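Local atomic coordinates of COG0778: Nitroreductase (Streptococcus pneumoniae, PDB entry 2B67), a protein that binds flavin mononucleotide and, as a dimeric member of the nitroreductase family, probably transfers electrons from a nicotinamide cofactor to an acceptor. Residues K49-V53 with L168-F174; N57-A61 with V72-T78; L63-N68 with G158-V164; I151-L157 with L178-Y184. All blocks are in the same frame, centred on the assembly; numbering follows the deposited sequence.

Interaction 1. Residues K49-V53 with L168-F174; sequences KFVVV and LEIEDRF. With ACY (acetic acid), chain F.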
loop_
_atom_site.group_PDB
_atom_site.type_symbol
_atom_site.label_atom_id
_atom_site.label_comp_id
_atom_site.label_asym_id
_atom_site.label_seq_id
_atom_site.Cartn_x
_atom_site.Cartn_y
_atom_site.Cartn_z
ATOM N N LYS A 49 -10.083 -8.706 -2.459
ATOM C CA LYS A 49 -11.182 -9.022 -3.381
ATOM C C LYS A 49 -11.540 -7.745 -4.124
ATOM O O LYS A 49 -11.764 -6.703 -3.501
ATOM C CB LYS A 49 -12.419 -9.569 -2.650
ATOM C CG LYS A 49 -13.560 -9.890 -3.648
ATOM C CD LYS A 49 -14.963 -9.994 -3.013
ATOM C CE LYS A 49 -15.112 -11.337 -2.303
ATOM N NZ LYS A 49 -15.121 -12.487 -3.255
ATOM N N PHE A 50 -11.517 -7.824 -5.446
ATOM C CA PHE A 50 -11.774 -6.673 -6.332
ATOM C C PHE A 50 -13.188 -6.746 -6.901
ATOM O O PHE A 50 -13.555 -7.685 -7.652
ATOM C CB PHE A 50 -10.736 -6.631 -7.462
ATOM C CG PHE A 50 -9.327 -6.426 -6.979
ATOM C CD1 PHE A 50 -8.595 -7.494 -6.435
ATOM C CD2 PHE A 50 -8.740 -5.152 -7.043
ATOM C CE1 PHE A 50 -7.288 -7.290 -5.955
ATOM C CE2 PHE A 50 -7.444 -4.941 -6.611
ATOM C CZ PHE A 50 -6.712 -5.997 -6.058
ATOM N N VAL A 51 -14.005 -5.774 -6.533
ATOM C CA VAL A 51 -15.362 -5.743 -7.044
ATOM C C VAL A 51 -15.446 -4.675 -8.142
ATOM O O VAL A 51 -15.414 -3.477 -7.851
ATOM C CB VAL A 51 -16.405 -5.536 -5.909
ATOM C CG1 VAL A 51 -17.802 -5.555 -6.496
ATOM C CG2 VAL A 51 -16.276 -6.659 -4.841
ATOM N N VAL A 52 -15.503 -5.129 -9.402
ATOM C CA VAL A 52 -15.570 -4.232 -10.547
ATOM C C VAL A 52 -17.012 -3.777 -10.815
ATOM O O VAL A 52 -17.867 -4.557 -11.264
ATOM C CB VAL A 52 -14.921 -4.875 -11.793
ATOM C CG1 VAL A 52 -15.005 -3.968 -12.975
ATOM C CG2 VAL A 52 -13.462 -5.239 -11.488
ATOM N N VAL A 53 -17.276 -2.517 -10.541
ATOM C CA VAL A 53 -18.642 -2.016 -10.604
ATOM C C VAL A 53 -18.882 -1.300 -11.923
ATOM O O VAL A 53 -18.266 -0.255 -12.196
ATOM C CB VAL A 53 -18.963 -1.114 -9.405
ATOM C CG1 VAL A 53 -20.422 -0.626 -9.444
ATOM C CG2 VAL A 53 -18.665 -1.902 -8.090
ATOM N N LEU A 168 -23.443 -3.596 -2.837
ATOM C CA LEU A 168 -22.728 -4.364 -3.848
ATOM C C LEU A 168 -22.957 -5.876 -3.780
ATOM O O LEU A 168 -22.386 -6.615 -4.590
ATOM C CB LEU A 168 -21.217 -4.053 -3.792
ATOM C CG LEU A 168 -20.812 -2.604 -4.049
ATOM C CD1 LEU A 168 -19.307 -2.426 -4.194
ATOM C CD2 LEU A 168 -21.507 -2.102 -5.286
ATOM N N GLU A 169 -23.764 -6.325 -2.813
ATOM C CA GLU A 169 -24.090 -7.743 -2.633
ATOM C C GLU A 169 -22.840 -8.600 -2.444
ATOM O O GLU A 169 -22.609 -9.572 -3.174
ATOM C CB GLU A 169 -24.973 -8.285 -3.781
ATOM C CG GLU A 169 -26.217 -7.439 -3.999
ATOM C CD GLU A 169 -27.095 -7.911 -5.170
ATOM O OE1 GLU A 169 -26.644 -8.754 -6.007
ATOM O OE2 GLU A 169 -28.250 -7.406 -5.246
ATOM N N ILE A 170 -22.041 -8.231 -1.449
ATOM C CA ILE A 170 -20.813 -8.949 -1.136
ATOM C C ILE A 170 -20.906 -9.426 0.319
ATOM O O ILE A 170 -21.312 -8.660 1.192
ATOM C CB ILE A 170 -19.579 -8.011 -1.272
ATOM C CG1 ILE A 170 -19.459 -7.424 -2.690
ATOM C CG2 ILE A 170 -18.339 -8.725 -0.733
ATOM C CD1 ILE A 170 -19.061 -8.444 -3.831
ATOM N N GLU A 171 -20.514 -10.671 0.572
ATOM C CA GLU A 171 -20.480 -11.244 1.926
ATOM C C GLU A 171 -19.774 -10.383 2.978
ATOM O O GLU A 171 -18.687 -9.825 2.715
ATOM C CB GLU A 171 -19.854 -12.653 1.908
ATOM C CG GLU A 171 -20.698 -13.702 1.183
ATOM C CD GLU A 171 -22.084 -13.947 1.815
ATOM O OE1 GLU A 171 -22.244 -13.783 3.052
ATOM O OE2 GLU A 171 -23.014 -14.319 1.058
ATOM N N ASP A 172 -20.380 -10.297 4.165
ATOM C CA ASP A 172 -19.895 -9.454 5.258
ATOM C C ASP A 172 -18.505 -9.854 5.771
ATOM O O ASP A 172 -17.824 -9.065 6.458
ATOM C CB ASP A 172 -20.881 -9.475 6.425
ATOM C CG ASP A 172 -22.137 -8.665 6.153
ATOM O OD1 ASP A 172 -22.132 -7.750 5.293
ATOM O OD2 ASP A 172 -23.162 -8.944 6.815
ATOM N N ARG A 173 -18.103 -11.090 5.459
ATOM C CA ARG A 173 -16.740 -11.559 5.702
ATOM C C ARG A 173 -15.728 -10.561 5.059
ATOM O O ARG A 173 -14.666 -10.363 5.572
ATOM C CB ARG A 173 -16.567 -12.992 5.154
ATOM C CG ARG A 173 -15.125 -13.500 5.081
ATOM C CD ARG A 173 -15.086 -14.923 4.513
ATOM N NE ARG A 173 -13.768 -15.245 3.955
ATOM C CZ ARG A 173 -13.509 -16.299 3.168
ATOM N NH1 ARG A 173 -12.279 -16.475 2.679
ATOM N NH2 ARG A 173 -14.462 -17.173 2.853
ATOM N N PHE A 174 -16.100 -9.941 3.942
ATOM C CA PHE A 174 -15.259 -8.962 3.240
ATOM C C PHE A 174 -15.608 -7.531 3.650
ATOM O O PHE A 174 -16.777 -7.125 3.562
ATOM C CB PHE A 174 -15.402 -9.180 1.728
ATOM C CG PHE A 174 -14.859 -10.494 1.307
ATOM C CD1 PHE A 174 -15.695 -11.625 1.255
ATOM C CD2 PHE A 174 -13.480 -10.644 1.060
ATOM C CE1 PHE A 174 -15.143 -12.917 0.921
ATOM C CE2 PHE A 174 -12.933 -11.902 0.727
ATOM C CZ PHE A 174 -13.754 -13.046 0.671
HETATM C C ACY F . -14.521 -15.808 -1.706
HETATM O O ACY F . -15.459 -15.039 -2.000
HETATM O OXT ACY F . -13.331 -15.602 -2.029
HETATM C CH3 ACY F . -14.852 -17.040 -0.914
#
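Leu168 and Val53 meet at about a right angle. Val53 CG2 sits at the fork of the leucine, 4.0 Å from both Leu168 CD1 and Leu168 CD2. Leu168 CD1 also reaches Val51 CG1, at 4.2 Å. The chain then leaves helix 161-168 through a Schellman motif at Glu169. The carbonyls of Leu168 and Glu169 both accept from Arg204 of the second subunit. Ile170 follows and points back at the strand. Its CD1 meets Val51 CG2 tip to tip at 3.5 Å, a close approach for two methyls. Arg173 forms a salt bridge with Asp84. One face of its guanidinium is covered near the rim by Phe174 CZ. Phe174 closes the row and takes Lys49 over its ring. Lys49 CE stands 3.4 Å from the Phe174 ring centroid, only 5° off the normal, as a CH-pi contact. The lysine chain is bent at its last two torsions, about CG-CD and CD-CE (chi3 -77°, chi4 -67°). This lays CE across the face. Lys49 NZ remains within cation-pi range, 4.4 Å from the Phe174 centroid, and donates to the bound acetate, as does Lys93. Strand 48-53 is an outermost strand of this chain's sheet. The loop 168-174 packs on its side chains, while Phe50 to Val52 pair in a parallel ladder with a strand of the second subunit, so the sheet runs on across the interface. The contact grades from aliphatic at Val53 to cationic at Lys49. The ring face and the acetate probably stabilise the ammonium charge together.

Interaction 2. Residues N57-A61 with V72-T78; sequences NAELA and VSSAPVT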
loop_
_atom_site.group_PDB
_atom_site.type_symbol
_atom_site.label_atom_id
_atom_site.label_comp_id
_atom_site.label_asym_id
_atom_site.label_seq_id
_atom_site.Cartn_x
_atom_site.Cartn_y
_atom_site.Cartn_z
ATOM N N ASN A 57 -23.163 1.480 -10.204
ATOM C CA ASN A 57 -22.449 2.724 -9.968
ATOM C C ASN A 57 -23.283 3.815 -9.322
ATOM O O ASN A 57 -22.790 4.518 -8.450
ATOM C CB ASN A 57 -21.839 3.265 -11.245
ATOM C CG ASN A 57 -20.909 2.266 -11.900
ATOM O OD1 ASN A 57 -19.691 2.418 -11.872
ATOM N ND2 ASN A 57 -21.486 1.236 -12.474
ATOM N N ALA A 58 -24.520 3.978 -9.770
ATOM C CA ALA A 58 -25.372 5.057 -9.246
ATOM C C ALA A 58 -25.727 4.823 -7.776
ATOM O O ALA A 58 -25.746 5.767 -6.998
ATOM C CB ALA A 58 -26.649 5.215 -10.088
ATOM N N GLU A 59 -26.068 3.570 -7.455
ATOM C CA GLU A 59 -26.314 3.093 -6.097
ATOM C C GLU A 59 -25.088 3.352 -5.217
ATOM O O GLU A 59 -25.174 4.011 -4.174
ATOM C CB GLU A 59 -26.589 1.579 -6.115
ATOM C CG GLU A 59 -28.043 1.129 -5.871
ATOM C CD GLU A 59 -28.137 -0.153 -5.018
ATOM O OE1 GLU A 59 -28.598 -0.071 -3.848
ATOM O OE2 GLU A 59 -27.735 -1.238 -5.507
ATOM N N LEU A 60 -23.944 2.838 -5.661
ATOM C CA LEU A 60 -22.682 2.984 -4.915
ATOM C C LEU A 60 -22.372 4.439 -4.624
ATOM O O LEU A 60 -21.973 4.788 -3.515
ATOM C CB LEU A 60 -21.512 2.307 -5.670
ATOM C CG LEU A 60 -20.139 2.418 -5.021
ATOM C CD1 LEU A 60 -20.131 1.743 -3.611
ATOM C CD2 LEU A 60 -19.056 1.828 -5.938
ATOM N N ALA A 61 -22.575 5.304 -5.627
ATOM C CA ALA A 61 -22.260 6.713 -5.493
ATOM C C ALA A 61 -23.014 7.394 -4.350
ATOM O O ALA A 61 -22.503 8.359 -3.774
ATOM C CB ALA A 61 -22.555 7.441 -6.807
ATOM N N VAL A 72 -17.807 9.057 -8.244
ATOM C CA VAL A 72 -18.298 7.713 -8.409
ATOM C C VAL A 72 -19.461 7.637 -9.433
ATOM O O VAL A 72 -19.568 6.652 -10.182
ATOM C CB VAL A 72 -18.658 7.054 -7.061
ATOM C CG1 VAL A 72 -19.087 5.588 -7.277
ATOM C CG2 VAL A 72 -17.457 7.107 -6.112
ATOM N N SER A 73 -20.310 8.665 -9.482
ATOM C CA SER A 73 -21.435 8.677 -10.462
ATOM C C SER A 73 -20.946 8.740 -11.888
ATOM O O SER A 73 -21.513 8.053 -12.752
ATOM C CB SER A 73 -22.366 9.880 -10.259
ATOM O OG SER A 73 -23.050 9.805 -9.036
ATOM N N SER A 74 -19.925 9.554 -12.140
ATOM C CA SER A 74 -19.428 9.745 -13.502
ATOM C C SER A 74 -18.482 8.669 -13.981
ATOM O O SER A 74 -18.593 8.242 -15.130
ATOM C CB SER A 74 -18.753 11.094 -13.652
ATOM O OG SER A 74 -19.714 12.115 -13.518
ATOM N N ALA A 75 -17.551 8.238 -13.118
ATOM C CA ALA A 75 -16.516 7.291 -13.537
ATOM C C ALA A 75 -17.142 6.075 -14.227
ATOM O O ALA A 75 -18.084 5.495 -13.716
ATOM C CB ALA A 75 -15.636 6.870 -12.372
ATOM N N PRO A 76 -16.627 5.704 -15.420
ATOM C CA PRO A 76 -17.231 4.565 -16.134
ATOM C C PRO A 76 -17.158 3.292 -15.267
ATOM O O PRO A 76 -18.020 2.413 -15.357
ATOM C CB PRO A 76 -16.344 4.424 -17.376
ATOM C CG PRO A 76 -15.629 5.684 -17.520
ATOM C CD PRO A 76 -15.488 6.296 -16.168
ATOM N N VAL A 77 -16.124 3.216 -14.428
ATOM C CA VAL A 77 -15.883 2.044 -13.597
ATOM C C VAL A 77 -15.444 2.514 -12.224
ATOM O O VAL A 77 -14.701 3.484 -12.120
ATOM C CB VAL A 77 -14.761 1.128 -14.197
ATOM C CG1 VAL A 77 -14.427 -0.055 -13.257
ATOM C CG2 VAL A 77 -15.152 0.636 -15.550
ATOM N N THR A 78 -15.889 1.799 -11.192
ATOM C CA THR A 78 -15.361 1.928 -9.840
ATOM C C THR A 78 -15.040 0.528 -9.331
ATOM O O THR A 78 -15.816 -0.406 -9.493
ATOM C CB THR A 78 -16.328 2.617 -8.857
ATOM O OG1 THR A 78 -16.556 3.962 -9.280
ATOM C CG2 THR A 78 -15.733 2.627 -7.391
#
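Asn57 O accepts the N-H of Ala61 at 2.9 Å, O to N, within helix 57-61. The same oxygen lies 4.0 Å from Val72 CG1, so a helix carbonyl and a methyl meet across the contact. Val72 CG1 also rests on Ala61 CA, at 3.8 Å, and Val72 CB faces Ala61 CB. The small alanine lets the two helix backbones come close, with the CA atoms of Ala61 and Val72 5.0 Å apart. Ala61 CB further touches Ser73 OG at 3.3 Å. That hydroxyl is bonded to Phe69 O within its own helix. Leu60 packs next to this pair. With chi1 at 178° it swings CG away from its own N, toward Val72 and Thr78. Its CD2 touches both Val72 CG1 and Thr78 CG2, the latter at 3.7 Å. The leucine and valine side chains cross at about a right angle. Asn57 OD1 approaches the backbone from Ala75 to Thr78, where helix 68-74 passes into strand 77-84. The contact thus packs helix 57-61 against the end of that helix and the start of that strand. Thr78 bonds back to Val53 on strand 48-53, and its side chain also touches Leu179 and Thr181 on strand 174-183.

Interaction 3. Residues L63-N68 with G158-V164; sequences LAYGSN and GFDKSKV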
loop_
_atom_site.group_PDB
_atom_site.type_symbol
_atom_site.label_atom_id
_atom_site.label_comp_id
_atom_site.label_asym_id
_atom_site.label_seq_id
_atom_site.Cartn_x
_atom_site.Cartn_y
_atom_site.Cartn_z
ATOM N N LEU A 63 -23.335 6.366 -1.534
ATOM C CA LEU A 63 -22.538 6.099 -0.313
ATOM C C LEU A 63 -21.289 6.979 -0.162
ATOM O O LEU A 63 -20.583 6.949 0.863
ATOM C CB LEU A 63 -22.121 4.637 -0.282
ATOM C CG LEU A 63 -23.221 3.590 -0.389
ATOM C CD1 LEU A 63 -22.565 2.267 -0.154
ATOM C CD2 LEU A 63 -24.402 3.841 0.602
ATOM N N ALA A 64 -21.007 7.753 -1.200
ATOM C CA ALA A 64 -19.778 8.558 -1.243
ATOM C C ALA A 64 -20.037 9.951 -0.663
ATOM O O ALA A 64 -21.096 10.531 -0.925
ATOM C CB ALA A 64 -19.285 8.663 -2.712
ATOM N N TYR A 65 -19.084 10.504 0.083
ATOM C CA TYR A 65 -19.266 11.827 0.702
ATOM C C TYR A 65 -18.845 12.982 -0.221
ATOM O O TYR A 65 -17.932 12.825 -1.035
ATOM C CB TYR A 65 -18.420 11.968 1.976
ATOM C CG TYR A 65 -18.562 10.886 3.042
ATOM C CD1 TYR A 65 -17.444 10.455 3.761
ATOM C CD2 TYR A 65 -19.786 10.322 3.334
ATOM C CE1 TYR A 65 -17.548 9.471 4.719
ATOM C CE2 TYR A 65 -19.904 9.344 4.294
ATOM C CZ TYR A 65 -18.773 8.927 4.979
ATOM O OH TYR A 65 -18.899 7.981 5.971
ATOM N N GLY A 66 -19.480 14.146 -0.051
ATOM C CA GLY A 66 -19.030 15.370 -0.730
ATOM C C GLY A 66 -18.894 15.170 -2.231
ATOM O O GLY A 66 -19.734 14.525 -2.857
ATOM N N SER A 67 -17.807 15.678 -2.791
ATOM C CA SER A 67 -17.558 15.604 -4.230
ATOM C C SER A 67 -17.220 14.182 -4.722
ATOM O O SER A 67 -17.083 13.955 -5.934
ATOM C CB SER A 67 -16.414 16.550 -4.584
ATOM O OG SER A 67 -15.207 16.068 -3.999
ATOM N N ASN A 68 -17.098 13.236 -3.789
ATOM C CA ASN A 68 -16.928 11.814 -4.138
ATOM C C ASN A 68 -18.188 11.311 -4.797
ATOM O O ASN A 68 -18.132 10.398 -5.616
ATOM C CB ASN A 68 -16.566 10.942 -2.918
ATOM C CG ASN A 68 -15.201 11.280 -2.355
ATOM O OD1 ASN A 68 -14.334 11.763 -3.086
ATOM N ND2 ASN A 68 -14.994 11.040 -1.065
ATOM N N GLY A 158 -13.310 8.488 1.394
ATOM C CA GLY A 158 -14.523 9.165 1.924
ATOM C C GLY A 158 -15.850 8.599 1.402
ATOM O O GLY A 158 -16.471 9.151 0.453
ATOM N N PHE A 159 -16.277 7.488 2.015
ATOM C CA PHE A 159 -17.516 6.823 1.682
ATOM C C PHE A 159 -17.972 6.048 2.907
ATOM O O PHE A 159 -17.186 5.829 3.851
ATOM C CB PHE A 159 -17.385 5.888 0.449
ATOM C CG PHE A 159 -16.450 4.734 0.655
ATOM C CD1 PHE A 159 -15.073 4.892 0.503
ATOM C CD2 PHE A 159 -16.939 3.478 0.995
ATOM C CE1 PHE A 159 -14.191 3.782 0.686
ATOM C CE2 PHE A 159 -16.073 2.394 1.167
ATOM C CZ PHE A 159 -14.705 2.551 1.015
ATOM N N ASP A 160 -19.247 5.663 2.888
ATOM C CA ASP A 160 -19.927 5.035 4.006
ATOM C C ASP A 160 -19.714 3.519 3.963
ATOM O O ASP A 160 -20.483 2.806 3.335
ATOM C CB ASP A 160 -21.437 5.333 3.913
ATOM C CG ASP A 160 -22.211 4.761 5.082
ATOM O OD1 ASP A 160 -21.551 4.150 5.958
ATOM O OD2 ASP A 160 -23.454 4.963 5.158
ATOM N N LYS A 161 -18.672 3.047 4.625
ATOM C CA LYS A 161 -18.275 1.651 4.558
ATOM C C LYS A 161 -19.353 0.681 5.017
ATOM O O LYS A 161 -19.408 -0.451 4.527
ATOM C CB LYS A 161 -16.980 1.402 5.340
ATOM C CG LYS A 161 -15.738 1.915 4.625
ATOM C CD LYS A 161 -14.566 2.021 5.577
ATOM C CE LYS A 161 -13.256 2.426 4.878
ATOM N NZ LYS A 161 -12.112 2.018 5.746
ATOM N N SER A 162 -20.225 1.136 5.925
ATOM C CA SER A 162 -21.242 0.269 6.540
ATOM C C SER A 162 -22.342 -0.171 5.566
ATOM O O SER A 162 -23.096 -1.123 5.835
ATOM C CB SER A 162 -21.880 0.985 7.743
ATOM O OG SER A 162 -22.757 2.040 7.343
ATOM N N LYS A 163 -22.465 0.487 4.422
ATOM C CA LYS A 163 -23.548 0.064 3.504
ATOM C C LYS A 163 -23.044 -0.620 2.243
ATOM O O LYS A 163 -23.855 -1.088 1.415
ATOM C CB LYS A 163 -24.460 1.255 3.121
ATOM C CG LYS A 163 -25.275 1.824 4.287
ATOM C CD LYS A 163 -26.119 3.032 3.851
ATOM C CE LYS A 163 -27.016 3.523 5.011
ATOM N NZ LYS A 163 -27.647 4.853 4.668
ATOM N N VAL A 164 -21.723 -0.652 2.080
ATOM C CA VAL A 164 -21.139 -1.081 0.808
ATOM C C VAL A 164 -21.426 -2.553 0.513
ATOM O O VAL A 164 -21.736 -2.898 -0.641
ATOM C CB VAL A 164 -19.587 -0.810 0.679
ATOM C CG1 VAL A 164 -19.092 -1.354 -0.654
ATOM C CG2 VAL A 164 -19.265 0.691 0.705
#
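Gly158 O is gripped by two donors from the loop 63-68. Tyr65 N gives a nearly straight bond of 3.0 Å to Gly158 O (176° at the hydrogen), but from above the carbonyl plane. Asn68 ND2 donates to Gly158 O at 2.8 Å, in the carbonyl plane and on a lone pair. The two bonds thus use different sides of one oxygen. The Asn68 bond ties together two residues of the flavin pocket: Gly158 N bonds to FMN O4, and Asn68 OD1 makes a weak bond to FMN N3. Two residues on, Asp160 N donates to Leu63 O at 2.7 Å. With the Tyr65 bond this makes a single beta bridge between Ala64 and Phe159. Asp160 is the N-cap of helix 161-168. Its OD1 takes both OG and N of Ser162 from the same face of the carboxylate. Tyr65 lays its ring along the partner backbone. Phe159 CA stands 4.0 Å above the Tyr65 ring plane, over its centre, and Tyr65 CD1 touches Gly158 C at 3.4 Å. Leu63 reaches into the first turn of helix 161-168. Its CD2 meets Lys163 CB at 3.6 Å, and its CD1 meets Val164 CG2 at 3.8 Å. The contact joins the connection between helices 57-61 and 68-74 to the link from strand 152-156 into helix 161-168. Phe159 turns its ring away from the bridge, onto Pro176 and Leu179 of strand 174-183.

Interaction 4. Residues I151-L157 with L178-Y184; sequences IGSNIIL and LLITVGY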
loop_
_atom_site.group_PDB
_atom_site.type_symbol
_atom_site.label_atom_id
_atom_site.label_comp_id
_atom_site.label_asym_id
_atom_site.label_seq_id
_atom_site.Cartn_x
_atom_site.Cartn_y
_atom_site.Cartn_z
ATOM N N ILE A 151 -4.781 4.744 -18.360
ATOM C CA ILE A 151 -6.092 4.896 -17.689
ATOM C C ILE A 151 -5.918 5.636 -16.349
ATOM O O ILE A 151 -5.040 5.277 -15.536
ATOM C CB ILE A 151 -6.817 3.531 -17.533
ATOM C CG1 ILE A 151 -6.973 2.856 -18.922
ATOM C CG2 ILE A 151 -8.236 3.687 -16.862
ATOM C CD1 ILE A 151 -7.378 1.373 -18.877
ATOM N N GLY A 152 -6.727 6.675 -16.155
ATOM C CA GLY A 152 -6.729 7.504 -14.945
ATOM C C GLY A 152 -7.498 6.793 -13.843
ATOM O O GLY A 152 -8.177 5.785 -14.111
ATOM N N SER A 153 -7.358 7.271 -12.601
ATOM C CA SER A 153 -8.007 6.671 -11.428
ATOM C C SER A 153 -7.903 7.628 -10.272
ATOM O O SER A 153 -7.083 8.538 -10.295
ATOM C CB SER A 153 -7.327 5.345 -11.022
ATOM O OG SER A 153 -5.912 5.497 -10.866
ATOM N N ASN A 154 -8.722 7.407 -9.250
ATOM C CA ASN A 154 -8.541 8.085 -7.972
ATOM C C ASN A 154 -8.903 7.108 -6.845
ATOM O O ASN A 154 -9.857 6.347 -6.992
ATOM C CB ASN A 154 -9.425 9.323 -7.908
ATOM C CG ASN A 154 -9.078 10.237 -6.771
ATOM O OD1 ASN A 154 -9.932 10.951 -6.271
ATOM N ND2 ASN A 154 -7.823 10.234 -6.360
ATOM N N ILE A 155 -8.157 7.136 -5.731
ATOM C CA ILE A 155 -8.424 6.283 -4.568
ATOM C C ILE A 155 -9.296 7.137 -3.628
ATOM O O ILE A 155 -8.944 8.289 -3.321
ATOM C CB ILE A 155 -7.076 5.878 -3.890
ATOM C CG1 ILE A 155 -6.270 4.957 -4.811
ATOM C CG2 ILE A 155 -7.285 5.191 -2.544
ATOM C CD1 ILE A 155 -4.794 4.863 -4.497
ATOM N N ILE A 156 -10.442 6.599 -3.215
ATOM C CA ILE A 156 -11.405 7.329 -2.410
ATOM C C ILE A 156 -11.582 6.543 -1.129
ATOM O O ILE A 156 -11.866 5.336 -1.144
ATOM C CB ILE A 156 -12.798 7.474 -3.152
ATOM C CG1 ILE A 156 -12.675 8.428 -4.341
ATOM C CG2 ILE A 156 -13.897 7.919 -2.223
ATOM C CD1 ILE A 156 -13.882 8.305 -5.315
ATOM N N LEU A 157 -11.377 7.241 -0.028
ATOM C CA LEU A 157 -11.616 6.715 1.283
ATOM C C LEU A 157 -12.867 7.345 1.916
ATOM O O LEU A 157 -13.437 6.796 2.866
ATOM C CB LEU A 157 -10.376 7.008 2.130
ATOM C CG LEU A 157 -10.192 6.340 3.486
ATOM C CD1 LEU A 157 -10.636 4.874 3.466
ATOM C CD2 LEU A 157 -8.735 6.475 3.914
ATOM N N LEU A 178 -11.510 0.693 0.218
ATOM C CA LEU A 178 -11.263 1.831 -0.708
ATOM C C LEU A 178 -12.171 1.685 -1.915
ATOM O O LEU A 178 -12.462 0.555 -2.345
ATOM C CB LEU A 178 -9.816 1.749 -1.280
ATOM C CG LEU A 178 -8.575 2.055 -0.445
ATOM C CD1 LEU A 178 -7.284 1.830 -1.258
ATOM C CD2 LEU A 178 -8.617 3.492 0.137
ATOM N N LEU A 179 -12.551 2.819 -2.501
ATOM C CA LEU A 179 -13.158 2.840 -3.828
ATOM C C LEU A 179 -12.123 3.457 -4.762
ATOM O O LEU A 179 -11.561 4.502 -4.457
ATOM C CB LEU A 179 -14.468 3.674 -3.866
ATOM C CG LEU A 179 -15.584 3.314 -2.869
ATOM C CD1 LEU A 179 -16.845 4.170 -3.139
ATOM C CD2 LEU A 179 -15.936 1.790 -2.898
ATOM N N ILE A 180 -11.881 2.812 -5.888
ATOM C CA ILE A 180 -10.943 3.303 -6.887
ATOM C C ILE A 180 -11.761 3.596 -8.113
ATOM O O ILE A 180 -12.218 2.649 -8.778
ATOM C CB ILE A 180 -9.919 2.221 -7.352
ATOM C CG1 ILE A 180 -9.456 1.309 -6.206
ATOM C CG2 ILE A 180 -8.792 2.878 -8.151
ATOM C CD1 ILE A 180 -8.319 1.746 -5.494
ATOM N N THR A 181 -11.940 4.873 -8.428
ATOM C CA THR A 181 -12.613 5.225 -9.674
ATOM C C THR A 181 -11.678 5.028 -10.850
ATOM O O THR A 181 -10.474 5.238 -10.736
ATOM C CB THR A 181 -13.109 6.661 -9.668
ATOM O OG1 THR A 181 -12.020 7.535 -9.321
ATOM C CG2 THR A 181 -14.305 6.802 -8.642
ATOM N N VAL A 182 -12.240 4.624 -11.983
ATOM C CA VAL A 182 -11.417 4.286 -13.151
ATOM C C VAL A 182 -11.987 4.935 -14.392
ATOM O O VAL A 182 -13.188 4.843 -14.654
ATOM C CB VAL A 182 -11.278 2.766 -13.336
ATOM C CG1 VAL A 182 -10.282 2.477 -14.466
ATOM C CG2 VAL A 182 -10.750 2.124 -12.013
ATOM N N GLY A 183 -11.137 5.642 -15.119
ATOM C CA GLY A 183 -11.580 6.284 -16.338
ATOM C C GLY A 183 -10.501 7.109 -16.968
ATOM O O GLY A 183 -9.428 7.327 -16.395
ATOM N N TYR A 184 -10.793 7.600 -18.164
ATOM C CA TYR A 184 -9.883 8.500 -18.844
ATOM C C TYR A 184 -10.145 9.915 -18.386
ATOM O O TYR A 184 -11.298 10.290 -18.150
ATOM C CB TYR A 184 -10.069 8.345 -20.347
ATOM C CG TYR A 184 -9.672 6.974 -20.810
ATOM C CD1 TYR A 184 -10.616 5.952 -20.917
ATOM C CD2 TYR A 184 -8.339 6.685 -21.116
ATOM C CE1 TYR A 184 -10.242 4.678 -21.367
ATOM C CE2 TYR A 184 -7.964 5.423 -21.555
ATOM C CZ TYR A 184 -8.914 4.425 -21.675
ATOM O OH TYR A 184 -8.542 3.161 -22.097
#
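Ile155 CG2 pushes into the fork of Leu178. It lies 3.4 Å from Leu178 CD2, a snug fit, with Leu178 CD1 close on the other branch. Leu157 CD1 adds to the same patch, 4.1 Å from Leu178 CD2. Further along, Ile155 and Ile180 lie side by side, with CG1 of the first against CD1 of the second. Ser153 has a small side chain, and Ile180 CG2 comes 4.1 Å from its CB. At the far end Ile151 CG2 presses on Val182 CG1 at 3.4 Å. Ile151 CG1 meets the hydroxyl end of Tyr184, 3.6 Å from OH.

These side chains hang on an antiparallel pair in the nitroreductase alpha-beta sandwich: the outermost strand of this chain's sheet, 152-156, and its neighbour. The face with Ser153, Ile155 and Val182 packs on helix 124-148. The pair is laced from Gly152-Gly183, where the bond from Gly152 N is weak, through Asn154-Thr181 to Ile156-Leu179. Ile156 N bonds to Leu179 O at 2.7 Å.

On the other face the Ile156 and Thr181 side chains cross at about a right angle, CD1 3.7 Å from CG2. Thr181 OG1 sits between its own N and carbonyl carbon (chi1 53°), which brings it within a weak bond of Asn154 N. Val72 covers Ile156 and Thr181. Leu157 N makes a weak hydrogen bond to FMN O4, while Pro40, Ala42 and Leu133 of the second subunit cover Ile155, Leu157 and Leu178.

In the fold
Interactions 1, 2 and 4 are buried and reach one antiparallel sheet, in the order 48-53, 77-84, 174-183, 152-156. Interaction 3 is partly buried and lies beside the flavin. Interactions 1 and 4 involve the two outermost strands of the chain's sheet, and both touch the second subunit. Interaction 2 bridges them: Val53 N probably bonds to Thr78 O, and Val77 O to Val182 N. Interactions 3 and 4 share the flavin pocket, and Asn68 packs on Ile156. The chemistry follows place. Interactions 3 and 4 combine backbone bonds with packing, methyl contacts prevail in interaction 2, and interaction 1 adds a lysine-aromatic contact to its methyls.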